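Local coordinates for protein fanconi-associated nuclease 1 homolog (Pseudomonas aeruginosa, PDB 5Y7Q) that belongs to the FAN1 family of VRR-NUC-domain proteins, as a bacterial homolog of Fanconi-associated nuclease 1, and is modelled with bound nucleic acid, at residues A[415-420]-A[484-489]; A[243-248]-A[263-268]. One frame throughout, in Å; residues are numbered along the deposited sequence.

Contact 1 of 2, residues A[415-420]-A[484-489]; sequences FGLLCW and PFVYWE
Phe415 and Phe485 form a T-shaped (edge-to-face) pair. The ring centroids are 5.1 Å apart and the planes meet at 71°. Phe415 offers its edge, and its CE2 lies 3.6 Å from Phe485 CE1, off centre over one face. The opposite face of Phe485 is covered by CB of Pro484. CG of Phe415 stands anti to the backbone N (chi1 168°), which swings the ring beside the helix toward Phe485.

Gly416 lets the two backbones come close, with its CA 5.1 Å from Phe485 CA. Val486 points toward the helix here. Its CG2 rests on the helix backbone, 3.7 Å from Gly416 C, and also meets Leu417 CG and the edge of the Trp420 ring. The other methyl, CG1, lies over the Trp488 ring.

Leu417 CD2 reaches Trp488 CH2 at 3.7 Å. The Trp420 and Trp488 side chains cross at about a right angle, with Trp420 CZ3 4.1 Å from Trp488 CZ2. Both indole nitrogens are hydrogen-bonded outside the contact, Trp420 NE1 to Glu222 OE2 and Trp488 NE1 to Leu481 O.

A buried aromatic and aliphatic cluster thus packs the end of helix 409-418 and the start of helix 420-423 against a VRR-NUC domain loop.

Contact 2 of 2, residues A[243-248]-A[263-268]; sequences LHLFDC and AGLPGE
Leu265 is the tight point of this contact. Its CD2 methyl touches two side chains of helix 236-253 at once, lying 3.6 Å from Cys248 SG and 3.7 Å from Leu245 CD2. Leu245 and Leu265 cross at about a right angle. CG of Leu265 sits beside its own backbone N (chi1 -88°), and this brings the methyl across to the helix. All three residues are buried, and the meeting is purely apolar.

His244 marks the looser, more open side. Its imidazole turns an edge to the second segment. As modelled, CE1 is 3.1 Å from Gly264 O, with the ring edge facing this carbonyl. The carbonyl belongs to the last helical residue of 258-264. One face of the imidazole lies near Cys248 SG, one turn further along its own helix. Pro266 adds a light touch, its CD 4.4 Å from His244 ND1. Gly264 is exposed, while His244 and Pro266 are partly exposed.

The contact joins consecutive helices 236-253 and 258-264 just where the second gives way to loop. Helix 273-292 closes the buried side: its Leu282 touches both Cys248 and Leu265, and Arg278 and Arg279 lie against Leu245.

In the fold
Contact 2 comes first along the chain and is complete before contact 1 opens. Their centres are about 36 Å apart, on opposite sides of the chain's centre, and their nearest atoms are about 21 Å apart. They share no helix, strand or sheet. Contact 2 is local, joining helices 236-253 and 258-264, which follow each other in sequence. Contact 1 spans more chain, linking helix 409-418 to the loop between helices 467-478 and 493-502. The contacts thus belong to separate regions of a chain that is about half helical. Contact 1 lies about 7 Å from the bound nucleic acid and contact 2 about 10 Å, measured from nearest atoms.

Contact 1 of 2, residues A[415-420]-A[484-489]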
ATOM      1  N   PHE A 415      20.656   0.263  -4.953  1.00 53.94           N
ATOM      2  CA  PHE A 415      20.459   1.631  -4.483  1.00 55.83           C
ATOM      3  C   PHE A 415      20.168   1.666  -2.988  1.00 58.60           C
ATOM      4  O   PHE A 415      20.742   2.473  -2.242  1.00 63.34           O
ATOM      5  CB  PHE A 415      19.321   2.287  -5.244  1.00 52.24           C
ATOM      6  CG  PHE A 415      18.870   3.566  -4.638  1.00 53.76           C
ATOM      7  CD1 PHE A 415      19.673   4.697  -4.706  1.00 63.62           C
ATOM      8  CD2 PHE A 415      17.646   3.653  -4.004  1.00 51.18           C
ATOM      9  CE1 PHE A 415      19.258   5.903  -4.152  1.00 69.06           C
ATOM     10  CE2 PHE A 415      17.224   4.846  -3.440  1.00 61.59           C
ATOM     11  CZ  PHE A 415      18.034   5.978  -3.516  1.00 67.49           C
ATOM     12  N   GLY A 416      19.276   0.796  -2.526  1.00 48.53           N
ATOM     13  CA  GLY A 416      18.903   0.832  -1.132  1.00 51.03           C
ATOM     14  C   GLY A 416      20.027   0.395  -0.226  1.00 56.40           C
ATOM     15  O   GLY A 416      20.121   0.852   0.921  1.00 66.12           O
ATOM     16  N   LEU A 417      20.894  -0.488  -0.722  1.00 49.59           N
ATOM     17  CA  LEU A 417      22.060  -0.884   0.048  1.00 49.77           C
ATOM     18  C   LEU A 417      23.056   0.258   0.144  1.00 61.30           C
ATOM     19  O   LEU A 417      23.538   0.587   1.240  1.00 67.42           O
ATOM     20  CB  LEU A 417      22.696  -2.121  -0.574  1.00 47.87           C
ATOM     21  CG  LEU A 417      21.843  -3.329  -0.179  1.00 61.48           C
ATOM     22  CD1 LEU A 417      22.229  -4.541  -1.024  1.00 58.74           C
ATOM     23  CD2 LEU A 417      21.948  -3.624   1.353  1.00 46.22           C
ATOM     24  N   LEU A 418      23.393   0.879  -0.987  1.00 56.66           N
ATOM     25  CA  LEU A 418      24.392   1.942  -0.911  1.00 64.19           C
ATOM     26  C   LEU A 418      23.875   3.081  -0.049  1.00 64.11           C
ATOM     27  O   LEU A 418      24.567   3.554   0.868  1.00 67.70           O
ATOM     28  CB  LEU A 418      24.760   2.439  -2.312  1.00 55.00           C
ATOM     29  CG  LEU A 418      25.873   3.465  -2.428  1.00 74.15           C
ATOM     30  CD1 LEU A 418      27.149   3.029  -1.676  1.00 72.13           C
ATOM     31  CD2 LEU A 418      26.156   3.700  -3.910  1.00 76.49           C
ATOM     32  N   CYS A 419      22.628   3.474  -0.282  1.00 55.89           N
ATOM     33  CA  CYS A 419      22.064   4.683   0.285  1.00 66.02           C
ATOM     34  C   CYS A 419      21.315   4.440   1.579  1.00 68.88           C
ATOM     35  O   CYS A 419      20.627   5.344   2.058  1.00 75.74           O
ATOM     36  CB  CYS A 419      21.179   5.358  -0.748  1.00 71.24           C
ATOM     37  SG  CYS A 419      22.199   6.107  -2.006  1.00 75.76           S
ATOM     38  N   TRP A 420      21.417   3.228   2.125  1.00 69.93           N
ATOM     39  CA  TRP A 420      20.743   2.858   3.367  1.00 72.17           C
ATOM     40  C   TRP A 420      20.884   3.909   4.468  1.00 77.38           C
ATOM     41  O   TRP A 420      19.903   4.263   5.132  1.00 66.08           O
ATOM     42  CB  TRP A 420      21.318   1.537   3.849  1.00 65.15           C
ATOM     43  CG  TRP A 420      20.596   0.965   4.961  1.00 65.85           C
ATOM     44  CD1 TRP A 420      20.765   1.251   6.281  1.00 69.75           C
ATOM     45  CD2 TRP A 420      19.586  -0.041   4.886  1.00 59.69           C
ATOM     46  NE1 TRP A 420      19.905   0.486   7.041  1.00 60.28           N
ATOM     47  CE2 TRP A 420      19.173  -0.316   6.204  1.00 56.85           C
ATOM     48  CE3 TRP A 420      18.987  -0.729   3.833  1.00 56.70           C
ATOM     49  CZ2 TRP A 420      18.180  -1.255   6.496  1.00 56.47           C
ATOM     50  CZ3 TRP A 420      17.988  -1.667   4.126  1.00 54.50           C
ATOM     51  CH2 TRP A 420      17.603  -1.920   5.441  1.00 56.18           C
ATOM     52  N   PRO A 484      12.200   0.078   1.948  1.00 47.44           N
ATOM     53  CA  PRO A 484      11.486   0.314   0.683  1.00 50.48           C
ATOM     54  C   PRO A 484      12.139  -0.325  -0.550  1.00 56.43           C
ATOM     55  O   PRO A 484      11.415  -0.818  -1.428  1.00 53.39           O
ATOM     56  CB  PRO A 484      11.462   1.850   0.596  1.00 57.92           C
ATOM     57  CG  PRO A 484      12.662   2.300   1.418  1.00 53.79           C
ATOM     58  CD  PRO A 484      12.781   1.308   2.526  1.00 40.65           C
ATOM     59  N   PHE A 485      13.469  -0.258  -0.704  1.00 53.10           N
ATOM     60  CA  PHE A 485      14.085  -0.625  -1.979  1.00 54.03           C
ATOM     61  C   PHE A 485      14.828  -1.964  -2.030  1.00 63.74           C
ATOM     62  O   PHE A 485      15.304  -2.332  -3.114  1.00 66.91           O
ATOM     63  CB  PHE A 485      15.048   0.468  -2.429  1.00 48.78           C
ATOM     64  CG  PHE A 485      14.438   1.812  -2.468  1.00 53.91           C
ATOM     65  CD1 PHE A 485      14.841   2.796  -1.572  1.00 57.85           C
ATOM     66  CD2 PHE A 485      13.456   2.105  -3.387  1.00 54.08           C
ATOM     67  CE1 PHE A 485      14.280   4.053  -1.603  1.00 53.90           C
ATOM     68  CE2 PHE A 485      12.887   3.369  -3.429  1.00 58.22           C
ATOM     69  CZ  PHE A 485      13.298   4.344  -2.527  1.00 57.27           C
ATOM     70  N   VAL A 486      14.978  -2.699  -0.929  1.00 55.58           N
ATOM     71  CA  VAL A 486      15.894  -3.838  -0.914  1.00 43.02           C
ATOM     72  C   VAL A 486      15.090  -5.123  -0.828  1.00 46.47           C
ATOM     73  O   VAL A 486      14.428  -5.381   0.185  1.00 53.22           O
ATOM     74  CB  VAL A 486      16.912  -3.756   0.231  1.00 41.74           C
ATOM     75  CG1 VAL A 486      17.749  -5.024   0.268  1.00 39.38           C
ATOM     76  CG2 VAL A 486      17.799  -2.528   0.062  1.00 39.42           C
ATOM     77  N   TYR A 487      15.184  -5.943  -1.877  1.00 47.81           N
ATOM     78  CA  TYR A 487      14.506  -7.231  -1.952  1.00 57.47           C
ATOM     79  C   TYR A 487      15.548  -8.308  -1.646  1.00 56.92           C
ATOM     80  O   TYR A 487      16.221  -8.792  -2.555  1.00 61.86           O
ATOM     81  CB  TYR A 487      13.922  -7.446  -3.355  1.00 65.27           C
ATOM     82  CG  TYR A 487      13.009  -6.358  -3.936  1.00 66.19           C
ATOM     83  CD1 TYR A 487      11.671  -6.630  -4.222  1.00 72.56           C
ATOM     84  CD2 TYR A 487      13.485  -5.091  -4.231  1.00 64.98           C
ATOM     85  CE1 TYR A 487      10.826  -5.670  -4.755  1.00 70.54           C
ATOM     86  CE2 TYR A 487      12.654  -4.126  -4.772  1.00 76.20           C
ATOM     87  CZ  TYR A 487      11.320  -4.421  -5.029  1.00 82.41           C
ATOM     88  OH  TYR A 487      10.486  -3.458  -5.564  1.00 89.99           O
ATOM     89  N   TRP A 488      15.573  -8.797  -0.403  1.00 58.94           N
ATOM     90  CA  TRP A 488      16.608  -9.733   0.043  1.00 60.76           C
ATOM     91  C   TRP A 488      16.357 -11.145  -0.460  1.00 61.84           C
ATOM     92  O   TRP A 488      17.303 -11.924  -0.647  1.00 63.06           O
ATOM     93  CB  TRP A 488      16.678  -9.805   1.571  1.00 57.31           C
ATOM     94  CG  TRP A 488      16.789  -8.530   2.279  1.00 58.23           C
ATOM     95  CD1 TRP A 488      15.771  -7.825   2.841  1.00 45.54           C
ATOM     96  CD2 TRP A 488      17.998  -7.788   2.548  1.00 61.90           C
ATOM     97  NE1 TRP A 488      16.264  -6.692   3.434  1.00 58.48           N
ATOM     98  CE2 TRP A 488      17.626  -6.642   3.267  1.00 55.88           C
ATOM     99  CE3 TRP A 488      19.355  -7.985   2.244  1.00 65.47           C
ATOM    100  CZ2 TRP A 488      18.548  -5.685   3.671  1.00 55.95           C
ATOM    101  CZ3 TRP A 488      20.278  -7.038   2.662  1.00 60.80           C
ATOM    102  CH2 TRP A 488      19.868  -5.905   3.372  1.00 61.56           C
ATOM    103  N   GLU A 489      15.085 -11.517  -0.554  1.00 63.78           N
ATOM    104  CA  GLU A 489      14.721 -12.827  -1.067  1.00 77.61           C
ATOM    105  C   GLU A 489      15.304 -13.019  -2.459  1.00 75.02           C
ATOM    106  O   GLU A 489      15.812 -14.097  -2.797  1.00 74.39           O
ATOM    107  CB  GLU A 489      13.191 -12.952  -1.069  1.00 94.29           C
ATOM    108  CG  GLU A 489      12.449 -12.090   0.042  1.00110.65           C
ATOM    109  CD  GLU A 489      12.365 -10.551  -0.260  1.00108.25           C
ATOM    110  OE1 GLU A 489      12.413 -10.173  -1.467  1.00100.24           O
ATOM    111  OE2 GLU A 489      12.263  -9.734   0.712  1.00 94.82           O
TER

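Contact 2 of 2, residues A[243-248]-A[263-268]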
ATOM      1  N   LEU A 243      -9.148  10.805   9.732  1.00 63.75           N
ATOM      2  CA  LEU A 243     -10.302   9.969  10.025  1.00 60.82           C
ATOM      3  C   LEU A 243     -11.453  10.277   9.088  1.00 62.54           C
ATOM      4  O   LEU A 243     -12.190   9.369   8.679  1.00 75.16           O
ATOM      5  CB  LEU A 243     -10.728  10.143  11.473  1.00 67.38           C
ATOM      6  CG  LEU A 243      -9.759   9.445  12.417  1.00 66.14           C
ATOM      7  CD1 LEU A 243     -10.073   9.805  13.842  1.00 65.50           C
ATOM      8  CD2 LEU A 243      -9.797   7.937  12.191  1.00 61.77           C
ATOM      9  N   HIS A 244     -11.620  11.543   8.713  1.00 62.06           N
ATOM     10  CA  HIS A 244     -12.732  11.848   7.824  1.00 62.82           C
ATOM     11  C   HIS A 244     -12.503  11.283   6.426  1.00 60.47           C
ATOM     12  O   HIS A 244     -13.412  10.700   5.827  1.00 64.74           O
ATOM     13  CB  HIS A 244     -12.988  13.337   7.748  1.00 64.16           C
ATOM     14  CG  HIS A 244     -14.202  13.656   6.947  1.00 71.28           C
ATOM     15  ND1 HIS A 244     -14.191  14.545   5.893  1.00 71.39           N
ATOM     16  CD2 HIS A 244     -15.457  13.150   7.005  1.00 69.45           C
ATOM     17  CE1 HIS A 244     -15.397  14.599   5.358  1.00 71.55           C
ATOM     18  NE2 HIS A 244     -16.182  13.759   6.010  1.00 77.31           N
ATOM     19  N   LEU A 245     -11.308  11.460   5.875  1.00 58.27           N
ATOM     20  CA  LEU A 245     -11.050  10.885   4.567  1.00 56.42           C
ATOM     21  C   LEU A 245     -11.221   9.387   4.625  1.00 57.33           C
ATOM     22  O   LEU A 245     -11.963   8.813   3.822  1.00 67.20           O
ATOM     23  CB  LEU A 245      -9.657  11.258   4.073  1.00 57.01           C
ATOM     24  CG  LEU A 245      -9.412  12.767   4.005  1.00 57.98           C
ATOM     25  CD1 LEU A 245      -7.995  13.061   3.553  1.00 55.43           C
ATOM     26  CD2 LEU A 245     -10.428  13.408   3.081  1.00 61.35           C
ATOM     27  N   PHE A 246     -10.600   8.743   5.619  1.00 59.04           N
ATOM     28  CA  PHE A 246     -10.714   7.289   5.759  1.00 57.06           C
ATOM     29  C   PHE A 246     -12.169   6.858   5.747  1.00 61.00           C
ATOM     30  O   PHE A 246     -12.555   5.948   4.999  1.00 69.40           O
ATOM     31  CB  PHE A 246     -10.022   6.841   7.041  1.00 63.39           C
ATOM     32  CG  PHE A 246      -9.978   5.350   7.229  1.00 72.98           C
ATOM     33  CD1 PHE A 246     -11.032   4.675   7.831  1.00 72.24           C
ATOM     34  CD2 PHE A 246      -8.861   4.624   6.853  1.00 78.56           C
ATOM     35  CE1 PHE A 246     -10.983   3.305   8.018  1.00 68.27           C
ATOM     36  CE2 PHE A 246      -8.815   3.243   7.045  1.00 75.81           C
ATOM     37  CZ  PHE A 246      -9.871   2.592   7.627  1.00 66.39           C
ATOM     38  N   ASP A 247     -13.000   7.538   6.547  1.00 62.12           N
ATOM     39  CA  ASP A 247     -14.442   7.308   6.517  1.00 69.24           C
ATOM     40  C   ASP A 247     -15.000   7.417   5.097  1.00 67.81           C
ATOM     41  O   ASP A 247     -15.795   6.572   4.661  1.00 70.48           O
ATOM     42  CB  ASP A 247     -15.135   8.294   7.458  1.00 76.22           C
ATOM     43  CG  ASP A 247     -16.634   8.043   7.580  1.00 86.08           C
ATOM     44  OD1 ASP A 247     -17.048   6.867   7.758  1.00 81.09           O
ATOM     45  OD2 ASP A 247     -17.398   9.037   7.500  1.00 93.12           O
ATOM     46  N   CYS A 248     -14.583   8.448   4.353  1.00 66.83           N
ATOM     47  CA  CYS A 248     -15.119   8.637   3.009  1.00 67.37           C
ATOM     48  C   CYS A 248     -14.777   7.462   2.111  1.00 67.11           C
ATOM     49  O   CYS A 248     -15.642   6.946   1.398  1.00 69.93           O
ATOM     50  CB  CYS A 248     -14.608   9.940   2.403  1.00 64.27           C
ATOM     51  SG  CYS A 248     -15.488  11.391   2.997  1.00 77.41           S
ATOM     52  N   ALA A 263     -20.219  16.233  -1.418  1.00 88.09           N
ATOM     53  CA  ALA A 263     -20.706  17.231  -0.465  1.00 93.02           C
ATOM     54  C   ALA A 263     -19.930  17.171   0.850  1.00 95.68           C
ATOM     55  O   ALA A 263     -19.604  18.216   1.430  1.00 91.30           O
ATOM     56  CB  ALA A 263     -22.206  17.042  -0.209  1.00 88.06           C
ATOM     57  N   GLY A 264     -19.605  15.955   1.318  1.00 98.69           N
ATOM     58  CA  GLY A 264     -18.950  15.799   2.611  1.00 97.66           C
ATOM     59  C   GLY A 264     -17.473  16.129   2.628  1.00 93.83           C
ATOM     60  O   GLY A 264     -16.964  16.635   3.636  1.00 88.82           O
ATOM     61  N   LEU A 265     -16.768  15.844   1.534  1.00 97.47           N
ATOM     62  CA  LEU A 265     -15.366  16.211   1.407  1.00 89.51           C
ATOM     63  C   LEU A 265     -15.178  17.721   1.507  1.00 92.94           C
ATOM     64  O   LEU A 265     -16.087  18.500   1.196  1.00 98.01           O
ATOM     65  CB  LEU A 265     -14.809  15.745   0.075  1.00 79.66           C
ATOM     66  CG  LEU A 265     -14.263  14.339   0.070  1.00 73.77           C
ATOM     67  CD1 LEU A 265     -13.237  14.230  -1.037  1.00 70.20           C
ATOM     68  CD2 LEU A 265     -13.646  14.064   1.402  1.00 75.91           C
ATOM     69  N   PRO A 266     -14.010  18.163   1.950  1.00 87.66           N
ATOM     70  CA  PRO A 266     -13.682  19.581   1.813  1.00 89.60           C
ATOM     71  C   PRO A 266     -13.368  19.892   0.360  1.00 85.39           C
ATOM     72  O   PRO A 266     -12.768  19.084  -0.351  1.00 81.24           O
ATOM     73  CB  PRO A 266     -12.453  19.752   2.712  1.00 88.15           C
ATOM     74  CG  PRO A 266     -11.862  18.378   2.797  1.00 79.57           C
ATOM     75  CD  PRO A 266     -12.999  17.420   2.718  1.00 76.83           C
ATOM     76  N   GLY A 267     -13.841  21.046  -0.093  1.00 88.06           N
ATOM     77  CA  GLY A 267     -13.477  21.556  -1.397  1.00 97.49           C
ATOM     78  C   GLY A 267     -12.120  22.232  -1.391  1.00115.87           C
ATOM     79  O   GLY A 267     -11.314  22.031  -2.304  1.00115.88           O
ATOM     80  N   GLU A 268     -11.857  23.036  -0.361  1.00130.42           N
ATOM     81  CA  GLU A 268     -10.569  23.703  -0.242  1.00138.27           C
ATOM     82  C   GLU A 268      -9.472  22.679   0.066  1.00133.67           C
ATOM     83  O   GLU A 268      -9.723  21.678   0.742  1.00135.38           O
ATOM     84  CB  GLU A 268     -10.618  24.764   0.858  1.00146.32           C
ATOM     85  CG  GLU A 268     -11.692  25.842   0.678  1.00153.99           C
ATOM     86  CD  GLU A 268     -12.751  25.818   1.781  1.00156.49           C
ATOM     87  OE1 GLU A 268     -13.168  24.708   2.186  1.00155.39           O
ATOM     88  OE2 GLU A 268     -13.164  26.910   2.240  1.00154.89           O
TER